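PDB 2ZZR: unsaturated glucuronyl hydrolase from Streptococcus agalactiae, which hydrolyses unsaturated hyaluronan, chondroitin and heparin disaccharides, releasing the unsaturated uronic acid by cleaving (1->3) or (1->4) glycosidic bonds. Local coordinates for residues Phe220-Asp223 / Glu228-Lys231; Arg149-Glu152 / Ile157-Trp160. All blocks are in the same frame, centred on the assembly; numbering follows the deposited sequence. Where two conformers were deposited one is given.

Contact 1 of 2, residues Phe220-Asp223 / Glu228-Lys231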
loop_
_atom_site.group_PDB
_atom_site.type_symbol
_atom_site.label_atom_id
_atom_site.label_comp_id
_atom_site.label_asym_id
_atom_site.label_seq_id
_atom_site.Cartn_x
_atom_site.Cartn_y
_atom_site.Cartn_z
ATOM N N PHE A 220 -13.746 -0.262 10.779
ATOM C CA PHE A 220 -14.892 -1.076 11.173
ATOM C C PHE A 220 -14.804 -1.481 12.632
ATOM O O PHE A 220 -13.809 -2.057 13.064
ATOM C CB PHE A 220 -15.076 -2.312 10.278
ATOM C CG PHE A 220 -16.497 -2.795 10.230
ATOM C CD1 PHE A 220 -17.337 -2.405 9.195
ATOM C CD2 PHE A 220 -17.006 -3.596 11.245
ATOM C CE1 PHE A 220 -18.668 -2.826 9.159
ATOM C CE2 PHE A 220 -18.332 -4.020 11.223
ATOM C CZ PHE A 220 -19.162 -3.634 10.184
ATOM N N TYR A 221 -15.866 -1.174 13.378
ATOM C CA TYR A 221 -15.931 -1.447 14.810
ATOM C C TYR A 221 -16.543 -2.800 15.132
ATOM O O TYR A 221 -17.454 -3.258 14.447
ATOM C CB TYR A 221 -16.769 -0.371 15.512
ATOM C CG TYR A 221 -16.063 0.950 15.659
ATOM C CD1 TYR A 221 -16.137 1.917 14.656
ATOM C CD2 TYR A 221 -15.321 1.234 16.805
ATOM C CE1 TYR A 221 -15.483 3.143 14.795
ATOM C CE2 TYR A 221 -14.665 2.458 16.952
ATOM C CZ TYR A 221 -14.749 3.397 15.948
ATOM O OH TYR A 221 -14.102 4.603 16.089
ATOM N N PHE A 222 -16.047 -3.407 16.200
ATOM C CA PHE A 222 -16.572 -4.665 16.717
ATOM C C PHE A 222 -16.981 -4.497 18.175
ATOM O O PHE A 222 -16.563 -3.545 18.841
ATOM C CB PHE A 222 -15.524 -5.773 16.580
ATOM C CG PHE A 222 -15.238 -6.151 15.156
ATOM C CD1 PHE A 222 -14.380 -5.378 14.370
ATOM C CD2 PHE A 222 -15.836 -7.271 14.591
ATOM C CE1 PHE A 222 -14.124 -5.721 13.044
ATOM C CE2 PHE A 222 -15.585 -7.623 13.262
ATOM C CZ PHE A 222 -14.726 -6.841 12.487
ATOM N N ASP A 223 -17.808 -5.417 18.664
ATOM C CA ASP A 223 -18.183 -5.441 20.077
ATOM C C ASP A 223 -17.138 -6.230 20.875
ATOM O O ASP A 223 -16.929 -7.417 20.617
ATOM C CB ASP A 223 -19.584 -6.051 20.237
ATOM C CG ASP A 223 -20.144 -5.887 21.646
ATOM O OD1 ASP A 223 -19.457 -6.251 22.615
ATOM O OD2 ASP A 223 -21.286 -5.404 21.773
ATOM N N GLU A 228 -18.999 -9.448 17.898
ATOM C CA GLU A 228 -19.882 -9.167 16.772
ATOM C C GLU A 228 -19.471 -7.897 16.031
ATOM O O GLU A 228 -19.036 -6.927 16.659
ATOM C CB GLU A 228 -21.342 -9.067 17.232
ATOM C CG GLU A 228 -22.002 -10.426 17.465
ATOM C CD GLU A 228 -22.185 -11.217 16.177
ATOM O OE1 GLU A 228 -23.051 -10.836 15.357
ATOM O OE2 GLU A 228 -21.460 -12.217 15.986
ATOM N N PRO A 229 -19.584 -7.905 14.689
ATOM C CA PRO A 229 -19.383 -6.666 13.939
ATOM C C PRO A 229 -20.467 -5.648 14.272
ATOM O O PRO A 229 -21.638 -6.015 14.420
ATOM C CB PRO A 229 -19.483 -7.108 12.476
ATOM C CG PRO A 229 -20.215 -8.396 12.503
ATOM C CD PRO A 229 -19.867 -9.050 13.801
ATOM N N LEU A 230 -20.074 -4.383 14.402
ATOM C CA LEU A 230 -21.011 -3.328 14.775
ATOM C C LEU A 230 -21.323 -2.350 13.647
ATOM O O LEU A 230 -22.451 -2.338 13.145
ATOM C CB LEU A 230 -20.539 -2.590 16.040
ATOM C CG LEU A 230 -20.575 -3.366 17.361
ATOM C CD1 LEU A 230 -19.974 -2.533 18.484
ATOM C CD2 LEU A 230 -21.996 -3.813 17.723
ATOM N N LYS A 231 -20.335 -1.548 13.244
ATOM C CA LYS A 231 -20.540 -0.545 12.201
ATOM C C LYS A 231 -19.245 -0.091 11.546
ATOM O O LYS A 231 -18.176 -0.119 12.147
ATOM C CB LYS A 231 -21.315 0.670 12.733
ATOM C CG LYS A 231 -20.709 1.339 13.966
ATOM C CD LYS A 231 -21.690 2.328 14.601
ATOM C CE LYS A 231 -22.903 1.627 15.230
ATOM N NZ LYS A 231 -22.564 0.801 16.431
#
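Y221 meets two successive residues of the facing strand, L230 and K231, and its N-H and its C=O are both satisfied by them. Its N gives a nearly straight hydrogen bond to K231 O (2.8 Å, 174° at the hydrogen), while its carbonyl O accepts from L230 N at 2.9 Å. Two residues on, next to the turn, D223 N donates to E228 O at 2.8 Å. That acceptor also lies 3.3 Å from F222 CA in a CA-H...O contact. P229, which has no N-H to give, falls opposite F222 in a non-hydrogen-bonded pair, so the imino acid costs the ladder no bond. F222 and F220 look instead to the neighbouring strand 170-172 and the residue before it, with backbone bonds to Y169 and L171 respectively.

Side chains pack along the same strand pair. F220 turns its ring towards the partner strand, its CG held anti to N (chi1 -154°), with K231 O over the centre of one face, 3.6 Å above the plane, and F220 CE2 presses on P229 CB at 3.5 Å. F222 lies beside the same proline, CE2 to CB 4.0 Å, and stacks with the ring of F156; both buried phenylalanines also touch helix 192-209, a place that suits large apolar rings. L230 lays CD1 against F222 O at 3.6 Å, its branched end lying over the backbone of F222 and D223. At the turn, D223 OD1 accepts from E225 N, with a weaker bond from T226 N, and T226 OG1 pairs with E228 N; short polar side chains suit a turn, where they can bond nearby backbone amides.

With L230 and K231 both set against Y221, this is a classic beta bulge in an antiparallel hairpin.

Contact 2 of 2, residues Arg149-Glu152 / Ile157-Trp160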
loop_
_atom_site.group_PDB
_atom_site.type_symbol
_atom_site.label_atom_id
_atom_site.label_comp_id
_atom_site.label_asym_id
_atom_site.label_seq_id
_atom_site.Cartn_x
_atom_site.Cartn_y
_atom_site.Cartn_z
ATOM N N ARG A 149 -1.562 -6.854 19.155
ATOM C CA ARG A 149 -2.826 -6.135 18.976
ATOM C C ARG A 149 -3.993 -7.015 18.512
ATOM O O ARG A 149 -5.102 -6.524 18.307
ATOM C CB ARG A 149 -2.642 -4.922 18.053
ATOM C CG ARG A 149 -1.581 -3.947 18.542
ATOM C CD ARG A 149 -1.694 -2.589 17.856
ATOM N NE ARG A 149 -2.852 -1.817 18.319
ATOM C CZ ARG A 149 -2.902 -1.136 19.465
ATOM N NH1 ARG A 149 -1.857 -1.115 20.288
ATOM N NH2 ARG A 149 -4.006 -0.474 19.792
ATOM N N TYR A 150 -3.743 -8.318 18.359
ATOM C CA TYR A 150 -4.785 -9.243 17.924
ATOM C C TYR A 150 -5.874 -9.406 18.980
ATOM O O TYR A 150 -5.578 -9.620 20.154
ATOM C CB TYR A 150 -4.198 -10.617 17.582
ATOM C CG TYR A 150 -5.245 -11.620 17.143
ATOM C CD1 TYR A 150 -5.564 -12.722 17.943
ATOM C CD2 TYR A 150 -5.921 -11.467 15.936
ATOM C CE1 TYR A 150 -6.531 -13.647 17.543
ATOM C CE2 TYR A 150 -6.883 -12.384 15.526
ATOM C CZ TYR A 150 -7.181 -13.471 16.335
ATOM O OH TYR A 150 -8.132 -14.369 15.926
ATOM N N GLN A 151 -7.123 -9.313 18.535
ATOM C CA GLN A 151 -8.286 -9.517 19.386
ATOM C C GLN A 151 -9.044 -10.786 18.995
ATOM O O GLN A 151 -9.603 -10.867 17.900
ATOM C CB GLN A 151 -9.216 -8.301 19.313
ATOM C CG GLN A 151 -8.585 -6.990 19.797
ATOM C CD GLN A 151 -8.282 -6.965 21.297
ATOM O OE1 GLN A 151 -7.633 -6.042 21.790
ATOM N NE2 GLN A 151 -8.743 -7.982 22.024
ATOM N N GLU A 152 -9.068 -11.761 19.902
ATOM C CA GLU A 152 -9.782 -13.026 19.686
ATOM C C GLU A 152 -11.280 -12.832 19.465
ATOM O O GLU A 152 -11.905 -13.577 18.706
ATOM C CB GLU A 152 -9.550 -13.984 20.855
ATOM C CG GLU A 152 -8.165 -14.613 20.880
ATOM C CD GLU A 152 -7.966 -15.572 22.047
ATOM O OE1 GLU A 152 -6.829 -16.071 22.212
ATOM O OE2 GLU A 152 -8.941 -15.825 22.797
ATOM N N ILE A 157 -6.837 -7.569 14.045
ATOM C CA ILE A 157 -5.762 -6.775 14.637
ATOM C C ILE A 157 -6.315 -5.379 14.889
ATOM O O ILE A 157 -6.722 -4.681 13.948
ATOM C CB ILE A 157 -4.522 -6.697 13.705
ATOM C CG1 ILE A 157 -3.959 -8.102 13.465
ATOM C CG2 ILE A 157 -3.451 -5.760 14.292
ATOM C CD1 ILE A 157 -3.036 -8.196 12.281
ATOM N N GLN A 158 -6.349 -4.984 16.158
ATOM C CA GLN A 158 -6.897 -3.685 16.526
ATOM C C GLN A 158 -5.973 -2.546 16.118
ATOM O O GLN A 158 -4.753 -2.617 16.315
ATOM C CB GLN A 158 -7.201 -3.608 18.030
ATOM C CG GLN A 158 -8.088 -2.404 18.398
ATOM C CD GLN A 158 -8.229 -2.178 19.893
ATOM O OE1 GLN A 158 -8.340 -1.031 20.354
ATOM N NE2 GLN A 158 -8.230 -3.255 20.658
ATOM N N ALA A 159 -6.568 -1.502 15.551
ATOM C CA ALA A 159 -5.850 -0.276 15.210
ATOM C C ALA A 159 -5.365 0.431 16.482
ATOM O O ALA A 159 -5.752 0.050 17.600
ATOM C CB ALA A 159 -6.747 0.638 14.393
ATOM N N TRP A 160 -4.504 1.437 16.305
ATOM C CA TRP A 160 -3.975 2.234 17.417
ATOM C C TRP A 160 -5.066 2.727 18.367
ATOM O O TRP A 160 -6.215 2.951 17.962
ATOM C CB TRP A 160 -3.148 3.423 16.900
ATOM C CG TRP A 160 -3.780 4.194 15.771
ATOM C CD1 TRP A 160 -3.560 4.013 14.429
ATOM C CD2 TRP A 160 -4.722 5.271 15.878
ATOM N NE1 TRP A 160 -4.309 4.906 13.702
ATOM C CE2 TRP A 160 -5.027 5.693 14.564
ATOM C CE3 TRP A 160 -5.333 5.926 16.958
ATOM C CZ2 TRP A 160 -5.923 6.735 14.299
ATOM C CZ3 TRP A 160 -6.220 6.967 16.693
ATOM C CH2 TRP A 160 -6.509 7.359 15.373
#
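R149 makes the polar part of this contact with both its backbone and its side chain. In the backbone, Q158 N donates to R149 O at 2.9 Å, almost straight at 171°, and next to this bond Y150 and I157 face each other as an antiparallel non-hydrogen-bonded pair, CA to CA 4.2 Å. The guanidinium then reads two successive carbonyls beyond: NE gives to Q158 O (2.9 Å), which lies in the guanidinium plane, and NH2 gives to A159 O at 2.9 Å, an acceptor somewhat tilted from that plane. A bend at chi3 (73°) turns the group along the loop, and NH2 reaches G161 O as well. Arginine suits the place: its length and several N-H groups let it serve the carbonyls of Q158, A159 and G161.

Van der Waals contacts add to this. I157 CG2 rests on R149 CB at 3.9 Å, and Q151 CG lies 4.1 Å from Q158 CB, the two chains crossing.

Strands 150-151 and 156-157 thus form a short hairpin after helix 133-147. Y150 and I157 lean on V197 of helix 192-209, where N200 bonds Y150 OH and H201 receives I157 N, while A159 leads the loop onto R170 and I172 of strand 170-172.

In the fold
Contacts 1 and 2 follow one another along the alpha-barrel chain of this glycoside hydrolase family 88 enzyme, their centres 13 Å apart and their nearest atoms about 7 Å apart, without touching. Both lean on helix 192-209 and on strand 170-172, which lies beside strand 219-222 of contact 1 and meets the loop of contact 2; the stack of F222 on F156 is a further bridge. Each probably borders the active site. The W160 side chain is about 5 Å from that of D114, the likely nucleophile, and the A159 side chain about 7 Å from that of D174, the likely proton donor. In contact 1, the F220 side chain lies about 3 Å from G232, a probable substrate-binding residue.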